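Aminotransferase AspB (Helicobacter pylori 26695, PDB 3EZS) probably acts as a pyridoxal 5'-phosphate-dependent transaminase of the class I and II aminotransferase family. Local coordinates at residues A[11-15]-A[333-339]; A[326-332]-A[367-371]. All coordinates share one frame. Residues are numbered along the deposited sequence.

Contact 1 of 2, residues A[11-15]-A[333-339]; sequences RLRAL and ITLPALY
Helix 8-16, near the N-terminus of this fold-type I aminotransferase, contributes the regular turn 11-15 (Leu15 N to Arg11 O 3.0 Å), which packs on the edge strand of the small domain's antiparallel sheet. Residues 333-336 run extended, with strand 335-336 bonded through its backbone to strand 349-353; a 3-10 turn at 337-339 follows, Tyr339 N reaching Pro336 O at 3.2 Å. The CA atoms of Leu12 and Leu335 lie 6.9 Å apart, those of Arg11 and Tyr339 6.8 Å. Leu12 (t, p) fits against the extended part: its CD2 is 3.8 Å from Ile333 CG2 and 4.2 Å from Leu335 CD1, its CD1 3.9 Å from Pro336 CD. Leu15, also t, p, puts CD2 3.9 Å from Pro336 CG and at the edge of the Tyr339 ring. Tyr339 (chi1 m) turns its ring back to the helix, and Arg11 CB sits over one face in a CH-pi contact, 3.6 Å from the centroid. The Arg11 side chain (m, t, p) extends past the ring with Tyr339 CD1 over one face of its guanidinium, 3.4 Å from NE. Tyr339 OH hydrogen-bonds Glu320 of helix 319-330 and accepts a bond from a water at 3.2 Å; this water also donates to Arg11 O at 2.7 Å.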
ATOM      1  N   ARG A  11      10.938 -19.241 -11.680  1.00 44.26           N
ATOM      2  CA  ARG A  11      11.846 -19.764 -12.686  1.00 45.78           C
ATOM      3  C   ARG A  11      12.778 -20.814 -12.044  1.00 44.08           C
ATOM      4  O   ARG A  11      13.108 -21.823 -12.668  1.00 43.46           O
ATOM      5  CB  ARG A  11      12.633 -18.625 -13.357  1.00 46.48           C
ATOM      6  CG  ARG A  11      11.737 -17.604 -14.079  1.00 49.81           C
ATOM      7  CD  ARG A  11      12.510 -16.574 -14.906  1.00 49.49           C
ATOM      8  NE  ARG A  11      13.155 -17.170 -16.071  1.00 59.01           N
ATOM      9  CZ  ARG A  11      13.994 -16.534 -16.899  1.00 63.29           C
ATOM     10  NH1 ARG A  11      14.322 -15.255 -16.708  1.00 64.63           N
ATOM     11  NH2 ARG A  11      14.525 -17.191 -17.928  1.00 59.88           N
ATOM     12  N   LEU A  12      13.172 -20.570 -10.794  1.00 43.69           N
ATOM     13  CA  LEU A  12      14.045 -21.461 -10.040  1.00 43.77           C
ATOM     14  C   LEU A  12      13.301 -22.742  -9.659  1.00 45.93           C
ATOM     15  O   LEU A  12      13.818 -23.856  -9.817  1.00 44.97           O
ATOM     16  CB  LEU A  12      14.554 -20.735  -8.787  1.00 43.03           C
ATOM     17  CG  LEU A  12      15.521 -21.503  -7.872  1.00 44.66           C
ATOM     18  CD1 LEU A  12      16.719 -22.014  -8.642  1.00 36.93           C
ATOM     19  CD2 LEU A  12      15.965 -20.633  -6.674  1.00 42.85           C
ATOM     20  N   ARG A  13      12.082 -22.584  -9.157  1.00 47.79           N
ATOM     21  CA  ARG A  13      11.236 -23.733  -8.836  1.00 50.81           C
ATOM     22  C   ARG A  13      11.084 -24.609 -10.073  1.00 48.17           C
ATOM     23  O   ARG A  13      11.219 -25.836  -9.978  1.00 50.83           O
ATOM     24  CB  ARG A  13       9.866 -23.266  -8.331  1.00 51.49           C
ATOM     25  CG  ARG A  13       8.928 -24.374  -7.812  1.00 59.85           C
ATOM     26  CD  ARG A  13       7.727 -23.743  -7.077  1.00 60.84           C
ATOM     27  NE  ARG A  13       6.974 -22.836  -7.960  1.00 78.23           N
ATOM     28  CZ  ARG A  13       6.062 -21.940  -7.570  1.00 79.79           C
ATOM     29  NH1 ARG A  13       5.752 -21.781  -6.283  1.00 84.51           N
ATOM     30  NH2 ARG A  13       5.465 -21.174  -8.486  1.00 78.56           N
ATOM     31  N   ALA A  14      10.845 -23.991 -11.231  1.00 44.90           N
ATOM     32  CA  ALA A  14      10.687 -24.729 -12.497  1.00 44.44           C
ATOM     33  C   ALA A  14      11.951 -25.467 -12.893  1.00 43.38           C
ATOM     34  O   ALA A  14      11.884 -26.605 -13.347  1.00 43.20           O
ATOM     35  CB  ALA A  14      10.267 -23.793 -13.634  1.00 43.31           C
ATOM     36  N   LEU A  15      13.101 -24.809 -12.734  1.00 43.58           N
ATOM     37  CA  LEU A  15      14.398 -25.413 -13.054  1.00 41.93           C
ATOM     38  C   LEU A  15      14.704 -26.679 -12.220  1.00 42.10           C
ATOM     39  O   LEU A  15      15.244 -27.654 -12.733  1.00 42.17           O
ATOM     40  CB  LEU A  15      15.507 -24.390 -12.810  1.00 40.15           C
ATOM     41  CG  LEU A  15      16.941 -24.833 -13.119  1.00 40.88           C
ATOM     42  CD1 LEU A  15      17.202 -25.035 -14.641  1.00 38.25           C
ATOM     43  CD2 LEU A  15      17.913 -23.868 -12.523  1.00 34.97           C
ATOM     44  N   ILE A 333      20.657 -24.773  -2.616  1.00 36.91           N
ATOM     45  CA  ILE A 333      19.910 -23.969  -3.587  1.00 37.49           C
ATOM     46  C   ILE A 333      20.629 -22.653  -3.858  1.00 36.35           C
ATOM     47  O   ILE A 333      20.963 -21.919  -2.924  1.00 34.49           O
ATOM     48  CB  ILE A 333      18.479 -23.630  -3.063  1.00 40.38           C
ATOM     49  CG1 ILE A 333      17.651 -24.909  -2.867  1.00 38.55           C
ATOM     50  CG2 ILE A 333      17.768 -22.633  -3.994  1.00 34.30           C
ATOM     51  CD1 ILE A 333      16.356 -24.723  -2.019  1.00 35.23           C
ATOM     52  N   THR A 334      20.884 -22.382  -5.137  1.00 37.13           N
ATOM     53  CA  THR A 334      21.494 -21.132  -5.596  1.00 37.94           C
ATOM     54  C   THR A 334      20.595 -20.556  -6.693  1.00 38.71           C
ATOM     55  O   THR A 334      19.787 -21.276  -7.278  1.00 39.98           O
ATOM     56  CB  THR A 334      22.942 -21.355  -6.099  1.00 38.95           C
ATOM     57  OG1 THR A 334      22.934 -22.129  -7.312  1.00 42.86           O
ATOM     58  CG2 THR A 334      23.799 -22.080  -5.015  1.00 36.56           C
ATOM     59  N   LEU A 335      20.729 -19.260  -6.966  1.00 38.71           N
ATOM     60  CA  LEU A 335      19.906 -18.563  -7.952  1.00 38.54           C
ATOM     61  C   LEU A 335      20.701 -18.221  -9.221  1.00 37.30           C
ATOM     62  O   LEU A 335      21.628 -17.402  -9.171  1.00 34.40           O
ATOM     63  CB  LEU A 335      19.351 -17.257  -7.349  1.00 38.30           C
ATOM     64  CG  LEU A 335      18.456 -16.357  -8.223  1.00 40.60           C
ATOM     65  CD1 LEU A 335      17.142 -17.090  -8.644  1.00 36.11           C
ATOM     66  CD2 LEU A 335      18.134 -15.024  -7.525  1.00 38.56           C
ATOM     67  N   PRO A 336      20.360 -18.854 -10.356  1.00 36.74           N
ATOM     68  CA  PRO A 336      20.988 -18.452 -11.608  1.00 37.30           C
ATOM     69  C   PRO A 336      20.682 -16.973 -11.879  1.00 36.86           C
ATOM     70  O   PRO A 336      19.502 -16.567 -11.821  1.00 35.33           O
ATOM     71  CB  PRO A 336      20.294 -19.338 -12.647  1.00 38.19           C
ATOM     72  CG  PRO A 336      19.792 -20.475 -11.921  1.00 38.26           C
ATOM     73  CD  PRO A 336      19.418 -19.966 -10.568  1.00 39.40           C
ATOM     74  N   ALA A 337      21.724 -16.182 -12.163  1.00 36.22           N
ATOM     75  CA  ALA A 337      21.563 -14.739 -12.389  1.00 36.58           C
ATOM     76  C   ALA A 337      20.792 -14.409 -13.662  1.00 37.92           C
ATOM     77  O   ALA A 337      20.321 -13.271 -13.824  1.00 40.15           O
ATOM     78  CB  ALA A 337      22.912 -14.014 -12.358  1.00 36.04           C
ATOM     79  N   LEU A 338      20.648 -15.393 -14.550  1.00 37.62           N
ATOM     80  CA  LEU A 338      19.883 -15.229 -15.774  1.00 38.00           C
ATOM     81  C   LEU A 338      18.463 -14.780 -15.439  1.00 38.99           C
ATOM     82  O   LEU A 338      17.889 -13.907 -16.117  1.00 39.71           O
ATOM     83  CB  LEU A 338      19.858 -16.545 -16.547  1.00 36.95           C
ATOM     84  CG  LEU A 338      19.313 -16.575 -17.978  1.00 42.35           C
ATOM     85  CD1 LEU A 338      20.339 -15.964 -18.987  1.00 33.49           C
ATOM     86  CD2 LEU A 338      18.955 -18.035 -18.339  1.00 35.89           C
ATOM     87  N   TYR A 339      17.931 -15.341 -14.351  1.00 39.14           N
ATOM     88  CA  TYR A 339      16.579 -15.052 -13.882  1.00 38.25           C
ATOM     89  C   TYR A 339      16.392 -13.656 -13.298  1.00 38.67           C
ATOM     90  O   TYR A 339      15.271 -13.281 -12.978  1.00 38.59           O
ATOM     91  CB  TYR A 339      16.109 -16.097 -12.856  1.00 37.66           C
ATOM     92  CG  TYR A 339      16.217 -17.546 -13.292  1.00 35.51           C
ATOM     93  CD1 TYR A 339      16.159 -17.918 -14.644  1.00 36.00           C
ATOM     94  CD2 TYR A 339      16.265 -18.559 -12.343  1.00 38.85           C
ATOM     95  CE1 TYR A 339      16.230 -19.248 -15.032  1.00 36.51           C
ATOM     96  CE2 TYR A 339      16.318 -19.903 -12.722  1.00 33.82           C
ATOM     97  CZ  TYR A 339      16.311 -20.237 -14.067  1.00 40.06           C
ATOM     98  OH  TYR A 339      16.389 -21.559 -14.446  1.00 40.44           O
TER
HETATM   99  O   HOH W   1      13.359 -21.969 -15.397  1.00 48.66           O

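Contact 2 of 2, residues A[326-332]-A[367-371]; sequences LYQNEGI and IIETY
Leu326 and Ile332 meet Ile367 and Ile368 in the apolar centre of a helix-helix packing in the small domain of this aminotransferase, where helices 319-330 and 358-372 lie together beside the three-stranded antiparallel sheet. Leu326 (t, p) directs CD2 to 3.7 Å from Ile368 CG1; Ile332 CG2 is 4.1 Å from Ile368 CD1, and Ile332 CD1 4.0 Å from Ile367 CG2. All three isoleucines are m, t. Phe322, one turn before Leu326 on its own helix, also touches Ile368 and Tyr371.

The segment axes approach to 11.6 Å, a wide spacing bridged by long side chains, and their N-to-C directions differ by 119°, so the helices cross steeply. The CA atoms of Leu326 and Ile368 are 7.4 Å apart, those of Glu330 and Ile367 8.1 Å. Helix 319-330 closes with Glu330 N to Leu326 O at 2.8 Å and Gly331 N to Tyr327 O at 3.0 Å; Gly331, at phi 71° and psi 8°, turns the chain out of the helix so that Ile332 comes back over the interface.

Farther out, Glu330 (m, m) packs its CG 3.5 Å from Ile367 CG2. Tyr371 (chi1 m) reaches across: its CD1 lies 4.1 Å from Leu326 CD1, and its OH lies 3.2 Å from Asn329 CB. The polar edge is completed by a short hydrogen bond near the ring plane, Tyr371 OH donating to Glu330 OE2 at 2.5 Å.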
ATOM      1  N   LEU A 326      24.383 -28.580  -8.274  1.00 38.56           N
ATOM      2  CA  LEU A 326      24.567 -28.374  -6.845  0.50 38.48           C
ATOM      3  C   LEU A 326      23.351 -28.865  -6.034  1.00 38.56           C
ATOM      4  O   LEU A 326      23.505 -29.468  -4.978  1.00 36.96           O
ATOM      5  CB  LEU A 326      24.866 -26.893  -6.577  0.50 37.79           C
ATOM      6  CG  LEU A 326      25.347 -26.498  -5.184  0.50 34.34           C
ATOM      7  CD1 LEU A 326      26.704 -27.078  -4.865  0.50 23.06           C
ATOM      8  CD2 LEU A 326      25.383 -24.990  -5.085  0.50 36.90           C
ATOM      9  N   TYR A 327      22.154 -28.604  -6.535  1.00 38.87           N
ATOM     10  CA  TYR A 327      20.947 -29.019  -5.844  1.00 39.66           C
ATOM     11  C   TYR A 327      20.778 -30.539  -5.863  1.00 40.30           C
ATOM     12  O   TYR A 327      20.436 -31.153  -4.849  1.00 41.42           O
ATOM     13  CB  TYR A 327      19.743 -28.350  -6.474  1.00 38.79           C
ATOM     14  CG  TYR A 327      18.454 -28.635  -5.766  1.00 38.08           C
ATOM     15  CD1 TYR A 327      18.233 -28.151  -4.476  1.00 40.11           C
ATOM     16  CD2 TYR A 327      17.426 -29.332  -6.393  1.00 39.19           C
ATOM     17  CE1 TYR A 327      17.038 -28.394  -3.813  1.00 42.10           C
ATOM     18  CE2 TYR A 327      16.226 -29.578  -5.738  1.00 41.19           C
ATOM     19  CZ  TYR A 327      16.035 -29.097  -4.453  1.00 41.94           C
ATOM     20  OH  TYR A 327      14.849 -29.326  -3.801  1.00 43.51           O
ATOM     21  N   GLN A 328      20.993 -31.132  -7.028  1.00 39.87           N
ATOM     22  CA  GLN A 328      20.915 -32.571  -7.211  1.00 40.18           C
ATOM     23  C   GLN A 328      21.846 -33.323  -6.269  1.00 39.70           C
ATOM     24  O   GLN A 328      21.436 -34.258  -5.601  1.00 41.18           O
ATOM     25  CB  GLN A 328      21.305 -32.869  -8.663  1.00 42.25           C
ATOM     26  CG  GLN A 328      21.540 -34.305  -9.070  1.00 40.01           C
ATOM     27  CD  GLN A 328      20.296 -35.131  -9.071  1.00 50.47           C
ATOM     28  OE1 GLN A 328      19.809 -35.512 -10.137  1.00 50.25           O
ATOM     29  NE2 GLN A 328      19.746 -35.402  -7.881  1.00 54.89           N
ATOM     30  N   ASN A 329      23.100 -32.900  -6.231  1.00 38.47           N
ATOM     31  CA  ASN A 329      24.129 -33.552  -5.446  1.00 37.66           C
ATOM     32  C   ASN A 329      24.288 -33.129  -3.981  1.00 37.33           C
ATOM     33  O   ASN A 329      24.646 -33.958  -3.139  1.00 35.59           O
ATOM     34  CB  ASN A 329      25.474 -33.342  -6.128  1.00 38.31           C
ATOM     35  CG  ASN A 329      25.564 -34.027  -7.475  1.00 38.74           C
ATOM     36  OD1 ASN A 329      25.275 -35.204  -7.603  1.00 44.09           O
ATOM     37  ND2 ASN A 329      26.019 -33.297  -8.469  1.00 45.53           N
ATOM     38  N   GLU A 330      24.065 -31.851  -3.691  1.00 34.93           N
ATOM     39  CA  GLU A 330      24.275 -31.335  -2.346  1.00 37.25           C
ATOM     40  C   GLU A 330      23.061 -30.778  -1.635  1.00 37.64           C
ATOM     41  O   GLU A 330      23.142 -30.498  -0.441  1.00 37.53           O
ATOM     42  CB  GLU A 330      25.341 -30.233  -2.397  1.00 37.95           C
ATOM     43  CG  GLU A 330      26.647 -30.650  -3.043  1.00 39.41           C
ATOM     44  CD  GLU A 330      27.324 -31.801  -2.320  1.00 37.52           C
ATOM     45  OE1 GLU A 330      27.097 -31.977  -1.108  1.00 39.50           O
ATOM     46  OE2 GLU A 330      28.083 -32.538  -2.977  1.00 43.12           O
ATOM     47  N   GLY A 331      21.948 -30.629  -2.348  1.00 37.70           N
ATOM     48  CA  GLY A 331      20.745 -30.010  -1.800  1.00 38.21           C
ATOM     49  C   GLY A 331      20.870 -28.511  -1.589  1.00 39.08           C
ATOM     50  O   GLY A 331      19.969 -27.893  -1.012  1.00 38.97           O
ATOM     51  N   ILE A 332      21.969 -27.910  -2.058  1.00 38.38           N
ATOM     52  CA  ILE A 332      22.194 -26.486  -1.864  1.00 35.84           C
ATOM     53  C   ILE A 332      21.514 -25.721  -2.982  1.00 37.35           C
ATOM     54  O   ILE A 332      21.780 -25.974  -4.159  1.00 37.89           O
ATOM     55  CB  ILE A 332      23.702 -26.143  -1.813  1.00 36.39           C
ATOM     56  CG1 ILE A 332      24.367 -26.801  -0.596  1.00 35.77           C
ATOM     57  CG2 ILE A 332      23.907 -24.629  -1.799  1.00 32.84           C
ATOM     58  CD1 ILE A 332      25.882 -26.834  -0.653  1.00 34.09           C
ATOM     59  N   ILE A 367      31.828 -26.417  -0.122  1.00 39.68           N
ATOM     60  CA  ILE A 367      31.280 -27.403  -1.030  1.00 39.50           C
ATOM     61  C   ILE A 367      31.067 -26.764  -2.400  1.00 39.42           C
ATOM     62  O   ILE A 367      31.496 -27.303  -3.427  1.00 37.28           O
ATOM     63  CB  ILE A 367      29.962 -27.978  -0.480  1.00 37.31           C
ATOM     64  CG1 ILE A 367      30.241 -28.858   0.738  1.00 40.18           C
ATOM     65  CG2 ILE A 367      29.276 -28.839  -1.517  1.00 44.55           C
ATOM     66  CD1 ILE A 367      28.988 -29.319   1.490  1.00 39.62           C
ATOM     67  N   ILE A 368      30.425 -25.602  -2.398  1.00 39.25           N
ATOM     68  CA  ILE A 368      30.197 -24.865  -3.625  1.00 38.80           C
ATOM     69  C   ILE A 368      31.513 -24.674  -4.384  1.00 39.52           C
ATOM     70  O   ILE A 368      31.576 -24.942  -5.586  1.00 38.39           O
ATOM     71  CB  ILE A 368      29.525 -23.508  -3.341  1.00 39.34           C
ATOM     72  CG1 ILE A 368      28.060 -23.722  -2.934  1.00 40.68           C
ATOM     73  CG2 ILE A 368      29.582 -22.570  -4.597  1.00 38.19           C
ATOM     74  CD1 ILE A 368      27.302 -22.420  -2.428  1.00 38.64           C
ATOM     75  N   GLU A 369      32.564 -24.241  -3.676  1.00 40.02           N
ATOM     76  CA  GLU A 369      33.864 -24.004  -4.300  1.00 39.38           C
ATOM     77  C   GLU A 369      34.433 -25.271  -4.934  1.00 40.95           C
ATOM     78  O   GLU A 369      34.979 -25.194  -6.034  1.00 41.98           O
ATOM     79  CB  GLU A 369      34.855 -23.360  -3.312  1.00 37.95           C
ATOM     80  CG  GLU A 369      36.286 -23.066  -3.874  1.00 40.97           C
ATOM     81  CD  GLU A 369      36.337 -21.991  -4.977  1.00 43.33           C
ATOM     82  OE1 GLU A 369      35.287 -21.493  -5.413  1.00 38.46           O
ATOM     83  OE2 GLU A 369      37.450 -21.622  -5.408  1.00 48.70           O
ATOM     84  N   THR A 370      34.284 -26.430  -4.278  1.00 40.54           N
ATOM     85  CA  THR A 370      34.763 -27.692  -4.859  1.00 41.73           C
ATOM     86  C   THR A 370      34.094 -27.989  -6.216  1.00 41.41           C
ATOM     87  O   THR A 370      34.719 -28.558  -7.086  1.00 40.01           O
ATOM     88  CB  THR A 370      34.563 -28.926  -3.928  1.00 42.55           C
ATOM     89  OG1 THR A 370      33.166 -29.155  -3.723  1.00 46.14           O
ATOM     90  CG2 THR A 370      35.271 -28.752  -2.558  1.00 40.43           C
ATOM     91  N   TYR A 371      32.833 -27.605  -6.404  1.00 42.69           N
ATOM     92  CA  TYR A 371      32.155 -27.842  -7.703  1.00 44.22           C
ATOM     93  C   TYR A 371      32.586 -26.868  -8.796  1.00 47.22           C
ATOM     94  O   TYR A 371      32.477 -27.157  -9.989  1.00 47.59           O
ATOM     95  CB  TYR A 371      30.628 -27.783  -7.553  1.00 42.70           C
ATOM     96  CG  TYR A 371      30.048 -29.054  -6.987  1.00 41.35           C
ATOM     97  CD1 TYR A 371      30.053 -29.293  -5.631  1.00 42.84           C
ATOM     98  CD2 TYR A 371      29.514 -30.027  -7.827  1.00 41.81           C
ATOM     99  CE1 TYR A 371      29.530 -30.478  -5.106  1.00 44.49           C
ATOM    100  CE2 TYR A 371      28.989 -31.204  -7.322  1.00 41.98           C
ATOM    101  CZ  TYR A 371      29.003 -31.424  -5.962  1.00 38.43           C
ATOM    102  OH  TYR A 371      28.488 -32.583  -5.463  1.00 40.83           O
TER

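In the fold
Contacts 1 and 2 adjoin along the chain: helix 319-330 leads through Gly331 and Ile332 into segment 333-339, which contact 1 uses. Their centres are 14 Å apart, and they touch where Thr334 CG2 packs 3.3 Å from Leu326 CD2. Both are partly buried, but contact 1 lies nearer the chain's centre, about 19 Å against 27 Å from contact centre to chain centre. Contact 1 brings the distant N-terminal helix 8-16 to the small sheet, using leucine packing, an aromatic face and a bridging water; contact 2 joins two helices from the C-terminal part, with packing dominated by isoleucines and a direct Tyr371-Glu330 hydrogen bond. Helix 319-330 serves both, since its Glu320 binds the tyrosine hydroxyl of contact 1.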